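SMI1/KNR4 family protein (Pseudomonas syringae pv. tomato, PDB 2PAG) is of unknown function but binds calcium ions and belongs to the SUKH superfamily, many members of which are thought to be toxin-immunity proteins. Local coordinates at residues L19-E24 and L46-V52; V41-F45 and V124-A128; G94-Y98 and L107-A111. Numbering follows the deposited sequence.

Overall arrangement
From the N terminus, the chain leaves helix 2-11, and interaction 1 closes the first loop by bringing 19-24, just ahead of helix 24-34, onto the C-terminal part of helix 40-49. Interaction 2 opens on that same helix before interaction 1 has closed, so the two cross; they also touch, T48 OG1 lying 3.3 Å from W125 CH2. Interaction 2 then spans most of the chain to reach helix 124-132. Nested within its loop is interaction 3, a hairpin of the antiparallel sheet, and W127 NE1 approaches Y98 CD1 to 3.2 Å. Interactions 1 and 3, with centres about 23 Å apart, lie on opposite sides of the chain's centre.

Interaction 1: L19-E24 and L46-V52; sequences LELPDE and LLTVSDV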
loop_
_atom_site.group_PDB
_atom_site.type_symbol
_atom_site.label_atom_id
_atom_site.label_comp_id
_atom_site.label_asym_id
_atom_site.label_seq_id
_atom_site.Cartn_x
_atom_site.Cartn_y
_atom_site.Cartn_z
ATOM N N LEU A 19 13.060 7.329 -1.678
ATOM C CA LEU A 19 12.147 6.986 -0.598
ATOM C C LEU A 19 12.880 6.080 0.390
ATOM O O LEU A 19 13.800 5.348 0.008
ATOM C CB LEU A 19 10.933 6.247 -1.150
ATOM C CG LEU A 19 10.090 6.946 -2.209
ATOM C CD1 LEU A 19 8.919 6.043 -2.575
ATOM C CD2 LEU A 19 9.584 8.275 -1.679
ATOM N N GLU A 20 12.465 6.126 1.652
ATOM C CA GLU A 20 13.084 5.307 2.685
ATOM C C GLU A 20 12.245 4.082 2.997
ATOM O O GLU A 20 11.018 4.121 2.918
ATOM C CB GLU A 20 13.283 6.120 3.961
ATOM C CG GLU A 20 14.172 7.338 3.781
ATOM C CD GLU A 20 14.420 8.072 5.082
ATOM O OE1 GLU A 20 13.433 8.393 5.782
ATOM O OE2 GLU A 20 15.602 8.334 5.402
ATOM N N LEU A 21 12.922 2.993 3.342
ATOM C CA LEU A 21 12.248 1.750 3.691
ATOM C C LEU A 21 12.119 1.744 5.216
ATOM O O LEU A 21 13.084 2.019 5.928
ATOM C CB LEU A 21 13.088 0.560 3.213
ATOM C CG LEU A 21 12.429 -0.817 3.191
ATOM C CD1 LEU A 21 11.254 -0.804 2.215
ATOM C CD2 LEU A 21 13.457 -1.865 2.781
ATOM N N PRO A 22 10.920 1.441 5.738
ATOM C CA PRO A 22 10.708 1.416 7.188
ATOM C C PRO A 22 11.226 0.152 7.856
ATOM O O PRO A 22 11.488 -0.849 7.195
ATOM C CB PRO A 22 9.194 1.515 7.306
ATOM C CG PRO A 22 8.747 0.658 6.145
ATOM C CD PRO A 22 9.669 1.131 5.020
ATOM N N ASP A 23 11.392 0.220 9.173
ATOM C CA ASP A 23 11.810 -0.941 9.942
ATOM C C ASP A 23 10.575 -1.370 10.721
ATOM O O ASP A 23 9.558 -0.668 10.728
ATOM C CB ASP A 23 12.960 -0.607 10.899
ATOM C CG ASP A 23 12.695 0.625 11.733
ATOM O OD1 ASP A 23 11.592 0.742 12.311
ATOM O OD2 ASP A 23 13.608 1.476 11.825
ATOM N N GLU A 24 10.652 -2.517 11.378
ATOM C CA GLU A 24 9.514 -3.019 12.124
ATOM C C GLU A 24 8.961 -2.058 13.174
ATOM O O GLU A 24 7.744 -1.960 13.333
ATOM C CB GLU A 24 9.867 -4.374 12.738
ATOM C CG GLU A 24 10.054 -5.449 11.676
ATOM C CD GLU A 24 10.377 -6.808 12.252
ATOM O OE1 GLU A 24 11.483 -6.969 12.814
ATOM O OE2 GLU A 24 9.523 -7.714 12.143
ATOM N N LEU A 46 5.288 -3.573 2.946
ATOM C CA LEU A 46 5.814 -2.302 3.427
ATOM C C LEU A 46 7.284 -2.387 3.851
ATOM O O LEU A 46 8.064 -1.459 3.616
ATOM C CB LEU A 46 4.967 -1.800 4.594
ATOM C CG LEU A 46 3.525 -1.428 4.238
ATOM C CD1 LEU A 46 2.761 -1.083 5.506
ATOM C CD2 LEU A 46 3.514 -0.248 3.268
ATOM N N LEU A 47 7.667 -3.504 4.457
ATOM C CA LEU A 47 9.041 -3.674 4.927
ATOM C C LEU A 47 10.048 -4.043 3.847
ATOM O O LEU A 47 11.256 -3.967 4.081
ATOM C CB LEU A 47 9.081 -4.736 6.030
ATOM C CG LEU A 47 8.377 -4.390 7.342
ATOM C CD1 LEU A 47 8.142 -5.651 8.163
ATOM C CD2 LEU A 47 9.217 -3.378 8.118
ATOM N N THR A 48 9.564 -4.425 2.668
ATOM C CA THR A 48 10.456 -4.848 1.594
ATOM C C THR A 48 10.467 -4.040 0.302
ATOM O O THR A 48 11.485 -4.004 -0.390
ATOM C CB THR A 48 10.173 -6.310 1.212
ATOM O OG1 THR A 48 8.842 -6.428 0.690
ATOM C CG2 THR A 48 10.293 -7.189 2.423
ATOM N N VAL A 49 9.353 -3.398 -0.040
ATOM C CA VAL A 49 9.311 -2.644 -1.290
ATOM C C VAL A 49 8.656 -1.261 -1.260
ATOM O O VAL A 49 8.485 -0.650 -2.312
ATOM C CB VAL A 49 8.627 -3.480 -2.407
ATOM C CG1 VAL A 49 9.399 -4.771 -2.633
ATOM C CG2 VAL A 49 7.192 -3.806 -2.036
ATOM N N SER A 50 8.312 -0.749 -0.076
ATOM C CA SER A 50 7.656 0.558 -0.028
ATOM C C SER A 50 8.571 1.744 -0.346
ATOM O O SER A 50 8.136 2.899 -0.285
ATOM C CB SER A 50 6.923 0.779 1.311
ATOM O OG SER A 50 7.790 0.901 2.426
ATOM N N ASP A 51 9.829 1.465 -0.683
ATOM C CA ASP A 51 10.751 2.534 -1.065
ATOM C C ASP A 51 10.869 2.552 -2.589
ATOM O O ASP A 51 11.639 3.328 -3.163
ATOM C CB ASP A 51 12.131 2.319 -0.429
ATOM C CG ASP A 51 12.802 1.039 -0.894
ATOM O OD1 ASP A 51 12.088 0.053 -1.163
ATOM O OD2 ASP A 51 14.054 1.012 -0.970
ATOM N N VAL A 52 10.082 1.705 -3.242
ATOM C CA VAL A 52 10.099 1.599 -4.694
ATOM C C VAL A 52 9.189 2.583 -5.432
ATOM O O VAL A 52 8.050 2.866 -5.015
ATOM C CB VAL A 52 9.741 0.150 -5.140
ATOM C CG1 VAL A 52 9.600 0.079 -6.652
ATOM C CG2 VAL A 52 10.822 -0.814 -4.666
HETATM O O HOH W 1 13.214 5.437 -3.929
HETATM O O HOH W 2 8.708 4.869 1.595
HETATM O O HOH W 3 12.517 -3.085 6.469
#
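In this SMI1/KNR4 (SUKH) family fold, an irregular linker, 19-24, lies across the C-terminal part of helix 40-49 and the type I turn V49-V52 that follows. Together the two segments bury 477 Å², most of it on L47, L21 and D51. L47 starts with its CA-CB bond directed away from the linker, yet CD2 reaches back to within 3.5 Å of P22 O and 3.7 Å of E24 N, so this leucine sits against the start of helix 24-34, where D23 is the N-cap and bonds the backbone N of Q26. L21, in the tp rotamer, fills the complementary position: L21 CD1 is 3.5 Å from L46 O and L21 CD2 is 3.3 Å from L47 O, placing its methyls against both carbonyl oxygens. D51 meets the linker through CB, 3.5 Å from L19 O, and through OD1, 3.6 Å from L21 CD1; that same OD1 forms a salt bridge with R9 of helix 2-11.

Direct hydrogen bonds between the segments are absent; three waters join the backbones instead. One accepts from L19 N (2.9 Å) and donates to D51 O (2.7 Å), a second donates to both E20 O and S50 O (2.8 Å each), and a third links P22 O (2.6 Å) with L47 O (2.8 Å). S50 OG donates to L46 O at 2.7 Å and lies 3.2 Å from P22 CD.

Interaction 2: V41-F45 and V124-A128; sequences VFKEF and VWHWA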
loop_
_atom_site.group_PDB
_atom_site.type_symbol
_atom_site.label_atom_id
_atom_site.label_comp_id
_atom_site.label_asym_id
_atom_site.label_seq_id
_atom_site.Cartn_x
_atom_site.Cartn_y
_atom_site.Cartn_z
ATOM N N VAL A 41 1.130 -10.075 5.368
ATOM C CA VAL A 41 1.707 -9.916 4.037
ATOM C C VAL A 41 1.803 -8.450 3.630
ATOM O O VAL A 41 2.769 -8.049 2.993
ATOM C CB VAL A 41 0.941 -10.739 2.979
ATOM C CG1 VAL A 41 1.565 -10.548 1.609
ATOM C CG2 VAL A 41 0.996 -12.217 3.344
ATOM N N PHE A 42 0.810 -7.648 4.008
ATOM C CA PHE A 42 0.832 -6.216 3.720
ATOM C C PHE A 42 2.041 -5.607 4.459
ATOM O O PHE A 42 2.772 -4.784 3.906
ATOM C CB PHE A 42 -0.488 -5.594 4.205
ATOM C CG PHE A 42 -0.701 -4.158 3.792
ATOM C CD1 PHE A 42 0.253 -3.452 3.069
ATOM C CD2 PHE A 42 -1.884 -3.516 4.144
ATOM C CE1 PHE A 42 0.027 -2.117 2.704
ATOM C CE2 PHE A 42 -2.121 -2.196 3.789
ATOM C CZ PHE A 42 -1.162 -1.491 3.065
ATOM N N LYS A 43 2.260 -6.029 5.702
ATOM C CA LYS A 43 3.387 -5.530 6.482
ATOM C C LYS A 43 4.695 -5.918 5.793
ATOM O O LYS A 43 5.649 -5.145 5.765
ATOM C CB LYS A 43 3.333 -6.119 7.889
ATOM C CG LYS A 43 4.329 -5.533 8.859
ATOM C CD LYS A 43 3.875 -5.757 10.297
ATOM C CE LYS A 43 3.659 -7.236 10.600
ATOM N NZ LYS A 43 3.191 -7.453 11.999
ATOM N N GLU A 44 4.728 -7.127 5.242
ATOM C CA GLU A 44 5.902 -7.624 4.535
ATOM C C GLU A 44 6.175 -6.739 3.320
ATOM O O GLU A 44 7.317 -6.391 3.033
ATOM C CB GLU A 44 5.658 -9.069 4.107
ATOM C CG GLU A 44 6.815 -9.732 3.406
ATOM C CD GLU A 44 6.524 -11.186 3.142
ATOM O OE1 GLU A 44 5.533 -11.463 2.436
ATOM O OE2 GLU A 44 7.276 -12.046 3.651
ATOM N N PHE A 45 5.111 -6.370 2.616
ATOM C CA PHE A 45 5.219 -5.500 1.454
ATOM C C PHE A 45 5.836 -4.162 1.894
ATOM O O PHE A 45 6.802 -3.672 1.302
ATOM C CB PHE A 45 3.814 -5.287 0.880
ATOM C CG PHE A 45 3.724 -4.216 -0.165
ATOM C CD1 PHE A 45 3.851 -4.530 -1.516
ATOM C CD2 PHE A 45 3.457 -2.899 0.198
ATOM C CE1 PHE A 45 3.708 -3.549 -2.494
ATOM C CE2 PHE A 45 3.310 -1.901 -0.778
ATOM C CZ PHE A 45 3.436 -2.232 -2.125
ATOM N N VAL A 124 -1.444 -9.063 -1.393
ATOM C CA VAL A 124 -0.803 -7.818 -1.780
ATOM C C VAL A 124 0.266 -8.096 -2.833
ATOM O O VAL A 124 0.554 -7.248 -3.679
ATOM C CB VAL A 124 -0.160 -7.131 -0.559
ATOM C CG1 VAL A 124 0.805 -6.062 -1.006
ATOM C CG2 VAL A 124 -1.248 -6.540 0.327
ATOM N N TRP A 125 0.856 -9.288 -2.785
ATOM C CA TRP A 125 1.873 -9.630 -3.768
ATOM C C TRP A 125 1.246 -9.904 -5.142
ATOM O O TRP A 125 1.862 -9.624 -6.174
ATOM C CB TRP A 125 2.709 -10.812 -3.271
ATOM C CG TRP A 125 3.606 -10.410 -2.124
ATOM C CD1 TRP A 125 3.623 -10.940 -0.865
ATOM C CD2 TRP A 125 4.595 -9.367 -2.131
ATOM N NE1 TRP A 125 4.558 -10.295 -0.087
ATOM C CE2 TRP A 125 5.168 -9.324 -0.841
ATOM C CE3 TRP A 125 5.050 -8.468 -3.102
ATOM C CZ2 TRP A 125 6.177 -8.413 -0.498
ATOM C CZ3 TRP A 125 6.053 -7.561 -2.763
ATOM C CH2 TRP A 125 6.604 -7.544 -1.468
ATOM N N HIS A 126 0.025 -10.437 -5.165
ATOM C CA HIS A 126 -0.660 -10.663 -6.441
ATOM C C HIS A 126 -0.948 -9.292 -7.033
ATOM O O HIS A 126 -0.814 -9.069 -8.238
ATOM C CB HIS A 126 -1.992 -11.390 -6.244
ATOM C CG HIS A 126 -1.852 -12.854 -5.989
ATOM N ND1 HIS A 126 -1.483 -13.366 -4.764
ATOM C CD2 HIS A 126 -2.030 -13.919 -6.807
ATOM C CE1 HIS A 126 -1.441 -14.684 -4.837
ATOM N NE2 HIS A 126 -1.770 -15.046 -6.066
ATOM N N TRP A 127 -1.357 -8.372 -6.168
ATOM C CA TRP A 127 -1.653 -7.015 -6.598
ATOM C C TRP A 127 -0.385 -6.330 -7.118
ATOM O O TRP A 127 -0.415 -5.647 -8.141
ATOM C CB TRP A 127 -2.226 -6.208 -5.434
ATOM C CG TRP A 127 -2.507 -4.788 -5.800
ATOM C CD1 TRP A 127 -3.612 -4.307 -6.446
ATOM C CD2 TRP A 127 -1.620 -3.675 -5.641
ATOM N NE1 TRP A 127 -3.462 -2.962 -6.707
ATOM C CE2 TRP A 127 -2.249 -2.550 -6.220
ATOM C CE3 TRP A 127 -0.350 -3.519 -5.067
ATOM C CZ2 TRP A 127 -1.648 -1.286 -6.243
ATOM C CZ3 TRP A 127 0.245 -2.265 -5.093
ATOM C CH2 TRP A 127 -0.406 -1.164 -5.677
ATOM N N ALA A 128 0.727 -6.512 -6.412
ATOM C CA ALA A 128 1.982 -5.895 -6.821
ATOM C C ALA A 128 2.437 -6.418 -8.180
ATOM O O ALA A 128 2.908 -5.655 -9.028
ATOM C CB ALA A 128 3.052 -6.159 -5.776
#
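Helices 40-49 and 124-132 pack side by side, the short segments running in the same direction at 46° with their axes 10.1 Å apart; CA atoms come nearest at F42 and V124, 6.0 Å. V41 opens the contact: its CG1 lies 3.2 Å from W125 CD1 and 4.4 Å from V124 CB. F42 meets V124 through its base and the near part of its ring: V124 CG2 is 4.0 Å from F42 CA and 4.1 Å from F42 CB, and lies obliquely by the ring. The F42 CA-CB bond points away, and the ring reaches I88, I90 and V100 in the sheet. E44 then supplies the polar link. W125 NE1 donates to E44 OE1 at 2.9 Å with an N-H...O angle of 158°, the acceptor lying at the edge of the indole and near its plane.

F45 ends the walk as a knob in a hole formed by V124, W125, W127 and A128. F45 CD1 is 3.4 Å from V124 CG1 and sits over a face of W125, 3.9 Å from CZ3 of that indole, while F45 CE1 is 4.2 Å from A128 CB, and F45 CZ is 4.4 Å from CZ3 of W127, which also meets W121 edge-to-face. The rings of F45 and W125 pair obliquely, with centroids 5.6 Å apart and planes at 57°.

The contact buries 359 Å²; V124, like F42, reaches I90 and V100, so both helices and the sheet share one core. Its chemistry implies an apolar core of F45, V124 and the W125 ring, with one hydrogen bond satisfying the indole N-H toward the more exposed margin.

Interaction 3: G94-Y98 and L107-A111; sequences GEDYY and LLWSA
Strands 96-98 and 107-109 run antiparallel, their axes 4.7 Å apart at 165°. Y97 and W109 form a hydrogen-bonded pair (CA-CA 5.2 Å): Y97 N donates to W109 O (3.1 Å, 161°) and W109 N to Y97 O (2.8 Å, 175°). Y98 and L108 form the neighbouring non-hydrogen-bonded pair; the Y98 backbone bonds I90 and C91, that of L108 bonds T117. Past strand 107-109, A111 N donates to a side-chain acceptor, OD1 of D96 (chi1 m), the first residue of strand 96-98 (2.9 Å, 165°). A water donor lies 2.8 Å from D96 OD1 and 2.9 Å from E95 OE2, though it need not serve both at once.

Y97 (m) and W109 (t) share one face, where helix 71-81 covers Y97. On the other, L108 (tp) sets CD1 over the Y98 ring (chi1 m), 3.8 Å from its centroid and 15° off the normal, a CH-pi contact. This is a beta hairpin whose connecting loop carries the calcium site of E101, D103 and T105.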
loop_
_atom_site.group_PDB
_atom_site.type_symbol
_atom_site.label_atom_id
_atom_site.label_comp_id
_atom_site.label_asym_id
_atom_site.label_seq_id
_atom_site.Cartn_x
_atom_site.Cartn_y
_atom_site.Cartn_z
ATOM N N GLY A 94 -6.671 7.744 -8.227
ATOM C CA GLY A 94 -7.668 8.761 -8.511
ATOM C C GLY A 94 -8.530 8.890 -7.269
ATOM O O GLY A 94 -8.024 9.203 -6.186
ATOM N N GLU A 95 -9.829 8.648 -7.416
ATOM C CA GLU A 95 -10.753 8.712 -6.291
ATOM C C GLU A 95 -11.061 7.300 -5.796
ATOM O O GLU A 95 -11.853 7.117 -4.872
ATOM C CB GLU A 95 -12.056 9.413 -6.694
ATOM C CG GLU A 95 -12.608 8.985 -8.038
ATOM C CD GLU A 95 -14.045 9.435 -8.255
ATOM O OE1 GLU A 95 -14.458 10.440 -7.635
ATOM O OE2 GLU A 95 -14.755 8.787 -9.053
ATOM N N ASP A 96 -10.432 6.304 -6.416
ATOM C CA ASP A 96 -10.639 4.918 -6.011
ATOM C C ASP A 96 -9.477 4.472 -5.142
ATOM O O ASP A 96 -8.429 5.115 -5.115
ATOM C CB ASP A 96 -10.750 3.995 -7.224
ATOM C CG ASP A 96 -11.991 4.261 -8.057
ATOM O OD1 ASP A 96 -12.965 4.850 -7.531
ATOM O OD2 ASP A 96 -11.991 3.860 -9.238
ATOM N N TYR A 97 -9.656 3.359 -4.441
ATOM C CA TYR A 97 -8.609 2.856 -3.556
ATOM C C TYR A 97 -8.477 1.347 -3.544
ATOM O O TYR A 97 -9.465 0.634 -3.393
ATOM C CB TYR A 97 -8.885 3.269 -2.107
ATOM C CG TYR A 97 -8.731 4.733 -1.808
ATOM C CD1 TYR A 97 -7.503 5.258 -1.417
ATOM C CD2 TYR A 97 -9.819 5.596 -1.913
ATOM C CE1 TYR A 97 -7.356 6.607 -1.133
ATOM C CE2 TYR A 97 -9.685 6.949 -1.636
ATOM C CZ TYR A 97 -8.451 7.447 -1.246
ATOM O OH TYR A 97 -8.305 8.782 -0.969
ATOM N N TYR A 98 -7.250 0.865 -3.701
ATOM C CA TYR A 98 -7.004 -0.568 -3.587
ATOM C C TYR A 98 -6.810 -0.676 -2.074
ATOM O O TYR A 98 -5.999 0.048 -1.495
ATOM C CB TYR A 98 -5.731 -0.958 -4.342
ATOM C CG TYR A 98 -5.891 -0.922 -5.847
ATOM C CD1 TYR A 98 -6.529 -1.961 -6.523
ATOM C CD2 TYR A 98 -5.400 0.147 -6.595
ATOM C CE1 TYR A 98 -6.673 -1.944 -7.914
ATOM C CE2 TYR A 98 -5.540 0.175 -7.993
ATOM C CZ TYR A 98 -6.175 -0.875 -8.637
ATOM O OH TYR A 98 -6.294 -0.862 -10.009
ATOM N N LEU A 107 -8.840 -5.478 -2.385
ATOM C CA LEU A 107 -10.070 -5.141 -3.082
ATOM C C LEU A 107 -9.931 -3.770 -3.702
ATOM O O LEU A 107 -9.016 -3.018 -3.376
ATOM C CB LEU A 107 -11.244 -5.100 -2.102
ATOM C CG LEU A 107 -11.457 -6.273 -1.147
ATOM C CD1 LEU A 107 -12.609 -5.965 -0.199
ATOM C CD2 LEU A 107 -11.751 -7.531 -1.945
ATOM N N LEU A 108 -10.852 -3.441 -4.595
ATOM C CA LEU A 108 -10.842 -2.126 -5.206
ATOM C C LEU A 108 -12.137 -1.454 -4.787
ATOM O O LEU A 108 -13.222 -1.975 -5.046
ATOM C CB LEU A 108 -10.772 -2.235 -6.727
ATOM C CG LEU A 108 -10.851 -0.895 -7.459
ATOM C CD1 LEU A 108 -9.694 0.014 -7.055
ATOM C CD2 LEU A 108 -10.841 -1.169 -8.955
ATOM N N TRP A 109 -12.024 -0.312 -4.117
ATOM C CA TRP A 109 -13.203 0.417 -3.676
ATOM C C TRP A 109 -13.433 1.576 -4.634
ATOM O O TRP A 109 -12.563 2.430 -4.805
ATOM C CB TRP A 109 -12.996 0.946 -2.261
ATOM C CG TRP A 109 -14.204 1.616 -1.679
ATOM C CD1 TRP A 109 -15.223 1.020 -0.994
ATOM C CD2 TRP A 109 -14.505 3.013 -1.718
ATOM N NE1 TRP A 109 -16.141 1.967 -0.595
ATOM C CE2 TRP A 109 -15.724 3.198 -1.029
ATOM C CE3 TRP A 109 -13.860 4.131 -2.269
ATOM C CZ2 TRP A 109 -16.315 4.459 -0.874
ATOM C CZ3 TRP A 109 -14.446 5.389 -2.114
ATOM C CH2 TRP A 109 -15.662 5.540 -1.421
ATOM N N SER A 110 -14.606 1.595 -5.259
ATOM C CA SER A 110 -14.964 2.641 -6.210
ATOM C C SER A 110 -15.699 3.795 -5.532
ATOM O O SER A 110 -16.675 3.575 -4.817
ATOM C CB SER A 110 -15.847 2.056 -7.310
ATOM O OG SER A 110 -16.350 3.080 -8.155
ATOM N N ALA A 111 -15.233 5.021 -5.772
ATOM C CA ALA A 111 -15.843 6.215 -5.193
ATOM C C ALA A 111 -17.318 6.322 -5.576
ATOM O O ALA A 111 -17.690 6.078 -6.725
ATOM C CB ALA A 111 -15.095 7.458 -5.662
HETATM O O HOH W 4 -15.087 5.882 -8.962
#